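Side-chain contacts in dTDP-4-amino-4,6-dideoxyglucose formyltransferase (Mycobacterium tuberculosis CAS/NITR204, PDB 5VYQ), which probably transfers a formyl group from a reduced folate cofactor to the sugar amine of dTDP-4-amino-4,6-dideoxyglucose: residues S157-A160 and R161-I165; P103-N106 and P107-R110. All blocks are in the same frame, centred on the assembly; numbering follows the deposited sequence.

Contact 1: S157-A160 and R161-I165. With 0FX (dTDP-4-amino-4,6-dideoxyglucose), chain D.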
ATOM      1  N   SER A 157      -4.045 -11.786   3.692  1.00  9.67           N
ATOM      2  CA  SER A 157      -5.239 -12.364   3.121  1.00 10.02           C
ATOM      3  C   SER A 157      -5.121 -13.892   3.027  1.00 11.18           C
ATOM      4  O   SER A 157      -6.100 -14.600   3.269  1.00 12.27           O
ATOM      5  CB  SER A 157      -5.623 -11.746   1.797  1.00 10.73           C
ATOM      6  OG  SER A 157      -4.673 -11.950   0.766  1.00 11.30           O
ATOM      7  N   VAL A 158      -3.944 -14.398   2.688  1.00  9.97           N
ATOM      8  CA  VAL A 158      -3.737 -15.856   2.644  1.00 10.79           C
ATOM      9  C   VAL A 158      -3.869 -16.446   4.054  1.00 10.60           C
ATOM     10  O   VAL A 158      -4.534 -17.462   4.275  1.00  9.90           O
ATOM     11  CB  VAL A 158      -2.408 -16.252   2.028  1.00 11.07           C
ATOM     12  CG1 VAL A 158      -2.148 -17.761   2.196  1.00 12.02           C
ATOM     13  CG2 VAL A 158      -2.352 -15.796   0.572  1.00 12.00           C
ATOM     14  N   TYR A 159      -3.259 -15.790   5.026  1.00  9.72           N
ATOM     15  CA  TYR A 159      -3.243 -16.281   6.402  1.00  9.87           C
ATOM     16  C   TYR A 159      -4.663 -16.407   6.955  1.00 10.54           C
ATOM     17  O   TYR A 159      -4.978 -17.391   7.622  1.00 11.89           O
ATOM     18  CB  TYR A 159      -2.436 -15.321   7.272  1.00 10.04           C
ATOM     19  CG  TYR A 159      -2.141 -15.875   8.642  1.00 10.11           C
ATOM     20  CD1 TYR A 159      -1.249 -16.897   8.845  1.00  9.97           C
ATOM     21  CD2 TYR A 159      -2.851 -15.410   9.722  1.00 10.92           C
ATOM     22  CE1 TYR A 159      -1.013 -17.403  10.125  1.00 11.34           C
ATOM     23  CE2 TYR A 159      -2.661 -15.914  10.994  1.00 11.22           C
ATOM     24  CZ  TYR A 159      -1.736 -16.911  11.184  1.00 10.29           C
ATOM     25  OH  TYR A 159      -1.501 -17.397  12.433  1.00 12.43           O
ATOM     26  N   ALA A 160      -5.537 -15.463   6.652  1.00 10.67           N
ATOM     27  CA  ALA A 160      -6.905 -15.529   7.119  1.00 11.59           C
ATOM     28  C   ALA A 160      -7.585 -16.776   6.573  1.00 11.39           C
ATOM     29  O   ALA A 160      -8.279 -17.496   7.324  1.00 11.78           O
ATOM     30  CB  ALA A 160      -7.665 -14.273   6.749  1.00 12.51           C
ATOM     31  N   ARG A 161      -7.330 -17.112   5.310  1.00 10.88           N
ATOM     32  CA  ARG A 161      -7.863 -18.350   4.750  1.00 12.19           C
ATOM     33  C   ARG A 161      -7.193 -19.581   5.373  1.00 12.04           C
ATOM     34  O   ARG A 161      -7.856 -20.598   5.633  1.00 12.65           O
ATOM     35  CB  ARG A 161      -7.768 -18.374   3.217  1.00 12.99           C
ATOM     36  CG  ARG A 161      -8.593 -17.274   2.526  1.00 15.42           C
ATOM     37  CD  ARG A 161      -8.963 -17.493   1.062  1.00 16.97           C
ATOM     38  NE  ARG A 161      -7.807 -17.791   0.234  1.00 17.25           N
ATOM     39  CZ  ARG A 161      -7.004 -16.862  -0.266  1.00 17.66           C
ATOM     40  NH1 ARG A 161      -5.961 -17.239  -0.965  1.00 16.04           N
ATOM     41  NH2 ARG A 161      -7.229 -15.558  -0.032  1.00 17.83           N
ATOM     42  N   LEU A 162      -5.893 -19.516   5.645  1.00 11.07           N
ATOM     43  CA  LEU A 162      -5.229 -20.595   6.376  1.00 11.74           C
ATOM     44  C   LEU A 162      -5.851 -20.905   7.727  1.00 12.35           C
ATOM     45  O   LEU A 162      -6.007 -22.081   8.087  1.00 12.58           O
ATOM     46  CB  LEU A 162      -3.720 -20.362   6.545  1.00 11.68           C
ATOM     47  CG  LEU A 162      -2.936 -20.289   5.254  1.00 11.82           C
ATOM     48  CD1 LEU A 162      -1.481 -19.956   5.582  1.00 14.33           C
ATOM     49  CD2 LEU A 162      -2.946 -21.579   4.499  1.00 11.38           C
ATOM     50  N   MET A 163      -6.293 -19.881   8.440  1.00 11.68           N
ATOM     51  CA  MET A 163      -6.915 -20.123   9.743  1.00 11.73           C
ATOM     52  C   MET A 163      -8.285 -20.795   9.528  1.00 11.70           C
ATOM     53  O   MET A 163      -8.679 -21.636  10.351  1.00 13.03           O
ATOM     54  CB  MET A 163      -7.056 -18.836  10.520  1.00 12.08           C
ATOM     55  CG  MET A 163      -5.740 -18.151  10.889  1.00 12.29           C
ATOM     56  SD  MET A 163      -4.640 -19.148  11.877  1.00 13.81           S
ATOM     57  CE  MET A 163      -3.757 -20.058  10.634  1.00 13.40           C
ATOM     58  N   ASP A 164      -9.030 -20.454   8.483  1.00 11.92           N
ATOM     59  CA  ASP A 164     -10.303 -21.136   8.194  1.00 12.93           C
ATOM     60  C   ASP A 164     -10.027 -22.595   7.832  1.00 12.15           C
ATOM     61  O   ASP A 164     -10.736 -23.480   8.284  1.00 13.23           O
ATOM     62  CB  ASP A 164     -11.060 -20.489   7.033  1.00 15.20           C
ATOM     63  CG  ASP A 164     -11.621 -19.111   7.372  1.00 17.33           C
ATOM     64  OD1 ASP A 164     -11.867 -18.827   8.538  1.00 18.84           O
ATOM     65  OD2 ASP A 164     -11.810 -18.304   6.449  1.00 22.93           O
ATOM     66  N   ILE A 165      -9.003 -22.850   7.036  1.00 12.39           N
ATOM     67  CA  ILE A 165      -8.620 -24.211   6.657  1.00 12.52           C
ATOM     68  C   ILE A 165      -8.185 -25.016   7.857  1.00 12.31           C
ATOM     69  O   ILE A 165      -8.496 -26.207   7.979  1.00 12.81           O
ATOM     70  CB  ILE A 165      -7.567 -24.235   5.532  1.00 13.11           C
ATOM     71  CG1 ILE A 165      -8.197 -23.647   4.269  1.00 14.97           C
ATOM     72  CG2 ILE A 165      -6.987 -25.613   5.387  1.00 12.73           C
ATOM     73  CD1 ILE A 165      -7.200 -23.380   3.151  1.00 16.61           C
TER
HETATM   74  O4P 0FX D 302       0.884 -18.458  12.652  1.00 12.32           O
HETATM   75  P2  0FX D 302       1.859 -18.504  13.778  1.00 12.76           P
HETATM   76  O3P 0FX D 302       1.294 -18.826  15.143  1.00 13.31           O
HETATM   77  O1G 0FX D 302       2.981 -19.517  13.209  1.00 14.28           O
HETATM   78  C1G 0FX D 302       4.331 -19.478  13.634  1.00 15.87           C
HETATM   79  C2G 0FX D 302       5.158 -20.158  12.534  1.00 14.21           C
HETATM   80  O2G 0FX D 302       4.883 -19.442  11.323  1.00 11.88           O
HETATM   81  C3G 0FX D 302       4.680 -21.610  12.360  1.00 17.50           C
HETATM   82  O3G 0FX D 302       5.294 -22.239  11.208  1.00 19.17           O
HETATM   83  C4G 0FX D 302       4.858 -22.348  13.680  1.00 20.68           C
HETATM   84  N4A 0FX D 302       4.323 -23.715  13.472  1.00 24.40           N
HETATM   85  C5G 0FX D 302       4.101 -21.592  14.774  1.00 19.90           C
HETATM   86  C6G 0FX D 302       4.541 -22.153  16.125  1.00 22.97           C
HETATM   87  O5G 0FX D 302       4.447 -20.199  14.866  1.00 17.48           O
HETATM   88  OPP 0FX D 302       2.718 -17.146  13.874  1.00 12.60           O
HETATM   89  P   0FX D 302       2.287 -15.678  14.393  1.00 11.65           P
HETATM   90  O1P 0FX D 302       3.472 -15.136  15.093  1.00 12.40           O
HETATM   91  O2P 0FX D 302       0.931 -15.767  15.046  1.00 13.60           O
HETATM   92  O5  0FX D 302       2.071 -14.830  13.049  1.00 12.72           O
HETATM   93  C5  0FX D 302       0.961 -15.042  12.208  1.00 11.13           C
HETATM   94  C4  0FX D 302       1.208 -14.350  10.882  1.00 11.26           C
HETATM   95  O4  0FX D 302       1.280 -12.946  11.123  1.00 11.50           O
HETATM   96  C3  0FX D 302       2.528 -14.652  10.175  1.00 11.53           C
HETATM   97  O3  0FX D 302       2.412 -15.827   9.364  1.00 13.43           O
HETATM   98  C2  0FX D 302       2.814 -13.438   9.312  1.00 11.50           C
HETATM   99  C1  0FX D 302       2.213 -12.372  10.200  1.00 11.02           C
HETATM  100  N11 0FX D 302       3.239 -11.669  10.980  1.00 12.29           N
HETATM  101  C61 0FX D 302       3.467 -11.864  12.296  1.00 14.26           C
HETATM  102  C51 0FX D 302       4.428 -11.135  12.971  1.00 13.48           C
HETATM  103  C5A 0FX D 302       4.680 -11.417  14.431  1.00 16.66           C
HETATM  104  C21 0FX D 302       3.905 -10.606  10.376  1.00 11.36           C
HETATM  105  O21 0FX D 302       3.655 -10.366   9.110  1.00 11.34           O
HETATM  106  N31 0FX D 302       4.846  -9.890  10.993  1.00 12.40           N
HETATM  107  C41 0FX D 302       5.070 -10.115  12.307  1.00 15.34           C
HETATM  108  O41 0FX D 302       6.006  -9.357  12.913  1.00 13.85           O
HETATM  109  O   HOH W   1      -9.702 -16.305   9.260  1.00 25.52           O
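Met163 folds its thioether back over the ring of Tyr159, one turn earlier on helix 155-179. Bends about chi2 and chi3 bring CE above one ring face, 4.1 Å from the centroid, as a CH-pi contact, while SD lies obliquely to the ring in a Met-aromatic pairing. The opposite face is covered by the nucleotide, whose deoxyribose atom C4 sits 3.8 Å above the centre of the Tyr159 ring. With CG anti to the backbone N (chi1 -169°), the ring runs out from the helix and carries its hydroxyl to the diphosphate: Tyr159 OH donates to 0FX O4P over 2.6 Å. A weak bond from Asn30 ND2 also reaches this hydroxyl.

Most of the backbone acceptors here are served by helix N-H groups. Leu162 N bonds to Val158 O at 2.8 Å and Met163 N to Tyr159 O at 2.9 Å, whereas the bond from Arg161 N to Ser157 O is weak. Ala160 O takes Asp164 N at 3.3 Å and a water at 2.7 Å; that water also donates weakly to Asp164 OD1, spanning the exposed side of the turn.

The Arg161 guanidinium lies with one face toward Val158 CA, and NH1 finds its partners in a salt bridge to Asp153 and a hydrogen bond to Ala148 O. Ser157 OG pairs with the other carboxylate oxygen of Asp153 and with Ser154 N, which ties both side chains to the residues leading into the helix. On the buried side, Val158 CG1 lies 4.0 Å from Leu162 CG, the two side chains running together against Gln115 of helix 114-121. The arrangement is that of an amphipathic helix packed on strands of the formyltransferase sheet and lending a tyrosine to the nucleotide-sugar diphosphate site.

Contact 2: P103-N106 and P107-R110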
ATOM      1  N   PRO A 103       0.549 -24.172   9.937  1.00  9.71           N
ATOM      2  CA  PRO A 103      -0.019 -23.395   8.836  1.00  9.76           C
ATOM      3  C   PRO A 103       0.952 -23.250   7.643  1.00 10.23           C
ATOM      4  O   PRO A 103       1.196 -22.153   7.120  1.00 10.69           O
ATOM      5  CB  PRO A 103      -0.366 -22.064   9.523  1.00 10.16           C
ATOM      6  CG  PRO A 103       0.764 -21.902  10.484  1.00  9.00           C
ATOM      7  CD  PRO A 103       1.037 -23.297  11.012  1.00 10.23           C
ATOM      8  N   GLY A 104       1.443 -24.399   7.188  1.00  9.22           N
ATOM      9  CA  GLY A 104       2.192 -24.521   5.946  1.00  9.40           C
ATOM     10  C   GLY A 104       1.858 -25.858   5.302  1.00 10.81           C
ATOM     11  O   GLY A 104       1.184 -26.701   5.942  1.00 10.60           O
ATOM     12  N   PHE A 105       2.230 -26.027   4.035  1.00 10.23           N
ATOM     13  CA  PHE A 105       1.971 -27.301   3.337  1.00 10.85           C
ATOM     14  C   PHE A 105       3.291 -28.097   3.309  1.00 10.32           C
ATOM     15  O   PHE A 105       4.167 -27.905   2.442  1.00 10.01           O
ATOM     16  CB  PHE A 105       1.404 -27.038   1.922  1.00 11.33           C
ATOM     17  CG  PHE A 105       0.852 -28.266   1.252  1.00 11.02           C
ATOM     18  CD1 PHE A 105       1.684 -29.151   0.593  1.00 13.27           C
ATOM     19  CD2 PHE A 105      -0.498 -28.533   1.314  1.00 12.27           C
ATOM     20  CE1 PHE A 105       1.129 -30.280  -0.040  1.00 13.83           C
ATOM     21  CE2 PHE A 105      -1.055 -29.648   0.705  1.00 14.59           C
ATOM     22  CZ  PHE A 105      -0.229 -30.521   0.015  1.00 14.18           C
ATOM     23  N   ASN A 106       3.497 -29.009   4.272  1.00 10.57           N
ATOM     24  CA  ASN A 106       4.779 -29.746   4.341  1.00 10.07           C
ATOM     25  C   ASN A 106       4.975 -30.601   3.088  1.00  9.64           C
ATOM     26  O   ASN A 106       3.995 -31.138   2.577  1.00 11.27           O
ATOM     27  CB  ASN A 106       4.886 -30.668   5.551  1.00 10.38           C
ATOM     28  CG  ASN A 106       4.924 -29.923   6.853  1.00 11.79           C
ATOM     29  OD1 ASN A 106       5.099 -28.718   6.857  1.00 12.92           O
ATOM     30  ND2 ASN A 106       4.768 -30.641   7.978  1.00 10.86           N
ATOM     31  N   PRO A 107       6.205 -30.681   2.608  1.00 11.21           N
ATOM     32  CA  PRO A 107       7.423 -30.211   3.240  1.00 10.94           C
ATOM     33  C   PRO A 107       7.949 -28.863   2.726  1.00 11.29           C
ATOM     34  O   PRO A 107       9.138 -28.589   2.885  1.00 12.79           O
ATOM     35  CB  PRO A 107       8.437 -31.296   2.849  1.00 10.94           C
ATOM     36  CG  PRO A 107       8.004 -31.620   1.445  1.00 12.23           C
ATOM     37  CD  PRO A 107       6.495 -31.548   1.453  1.00 11.36           C
ATOM     38  N   TYR A 108       7.088 -28.073   2.108  1.00 12.58           N
ATOM     39  CA  TYR A 108       7.475 -26.847   1.410  1.00 11.75           C
ATOM     40  C   TYR A 108       7.434 -25.688   2.404  1.00 11.45           C
ATOM     41  O   TYR A 108       6.427 -25.511   3.108  1.00 11.88           O
ATOM     42  CB  TYR A 108       6.581 -26.579   0.210  1.00 11.64           C
ATOM     43  CG  TYR A 108       6.371 -27.817  -0.653  1.00 13.53           C
ATOM     44  CD1 TYR A 108       7.447 -28.508  -1.162  1.00 14.52           C
ATOM     45  CD2 TYR A 108       5.100 -28.305  -0.884  1.00 15.18           C
ATOM     46  CE1 TYR A 108       7.261 -29.657  -1.928  1.00 16.69           C
ATOM     47  CE2 TYR A 108       4.898 -29.454  -1.632  1.00 17.77           C
ATOM     48  CZ  TYR A 108       5.993 -30.112  -2.140  1.00 18.06           C
ATOM     49  OH  TYR A 108       5.770 -31.252  -2.862  1.00 22.67           O
ATOM     50  N   ASN A 109       8.503 -24.891   2.475  1.00 10.76           N
ATOM     51  CA  ASN A 109       8.495 -23.695   3.371  1.00 11.08           C
ATOM     52  C   ASN A 109       8.044 -24.036   4.775  1.00  9.75           C
ATOM     53  O   ASN A 109       7.227 -23.358   5.413  1.00 10.42           O
ATOM     54  CB  ASN A 109       7.694 -22.540   2.745  1.00 11.77           C
ATOM     55  CG  ASN A 109       8.394 -22.036   1.461  1.00 12.29           C
ATOM     56  OD1 ASN A 109       9.615 -22.011   1.408  1.00 12.92           O
ATOM     57  ND2 ASN A 109       7.640 -21.620   0.458  1.00 12.64           N
ATOM     58  N   ARG A 110       8.660 -25.106   5.269  1.00 11.19           N
ATOM     59  CA  ARG A 110       8.582 -25.409   6.712  1.00 12.15           C
ATOM     60  C   ARG A 110       9.117 -24.246   7.529  1.00 13.47           C
ATOM     61  O   ARG A 110       9.919 -23.442   7.027  1.00 13.27           O
ATOM     62  CB  ARG A 110       9.376 -26.676   6.996  1.00 13.21           C
ATOM     63  CG  ARG A 110       8.834 -27.890   6.249  1.00 11.61           C
ATOM     64  CD  ARG A 110       9.810 -29.030   6.024  1.00 12.81           C
ATOM     65  NE  ARG A 110      10.552 -29.279   7.254  1.00 12.38           N
ATOM     66  CZ  ARG A 110      11.853 -29.523   7.327  1.00 13.41           C
ATOM     67  NH1 ARG A 110      12.412 -29.586   8.514  1.00 13.14           N
ATOM     68  NH2 ARG A 110      12.611 -29.644   6.239  1.00 14.96           N
TER
HETATM   69  O   HOH W   2       3.930 -24.283   2.629  1.00  9.80           O
HETATM   70  O   HOH W   3       5.258 -26.120   5.635  1.00 10.98           O
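Phe105 and Tyr108 send their side chains out alongside each other, brought together by a tight turn. Tyr108 CD2 approaches the edge of the Phe105 ring near its plane, 3.8 Å from Phe105 CD1. The two side chains leave the backbone differently: Phe105 has CG anti to its own N (chi1 -168°), whereas Tyr108 holds CG anti to the carbonyl carbon (chi1 -47°). One face of the tyrosine is covered by Pro107, whose CD stands 3.8 Å above the ring centre.

The peptide bond between Asn106 and Pro107 is cis, and Tyr108 N closes the turn on Phe105 O at 2.9 Å. Two waters line the inside: one accepts from Phe105 N and donates to Tyr108 O, the other donates to both Tyr108 O and Asn106 OD1, at 2.9 Å from each. The Asn106 amide stands almost perpendicular to the Arg110 guanidinium (88°); OD1 meets only the aliphatic part of that arginine, 3.9 Å from CG. A bend at chi3 carries the guanidinium to its main partner, with NH1 donating to Leu136 O. Thr128 OG1 bonds to Gly104 O and Asn106 N, fastening the loop to strand 125-131. This is a cis-proline type VI turn, here within a His-Pro-Gly-Phe-Asn-Pro sequence that probably corresponds to the HxSLLP signature of folate-dependent formyltransferases, of which the His and the final Pro are kept.

Contact 2 belongs to the loop after strand 97-102, and contact 1 to a helix much later in the chain; their centres are 14 Å apart, yet they meet at Pro103. Leu162 CD1 lies 3.8 Å from Pro103 O, and Met163 CE, the methyl that covers Tyr159, packs 4.1 Å from Pro103 CB. Both border the nucleotide-sugar pocket. Contact 1 hydrogen-bonds 0FX O4P through Tyr159; in contact 2 Pro103 CG packs 4.1 Å from that same O4P, whereas the Arg110 side chain stays about 7 Å from the ligand and the following Gly111 accepts a hydrogen bond from it. The lithium ion held by His102 and Asp137 is about 7 Å from the Asn106 side chain.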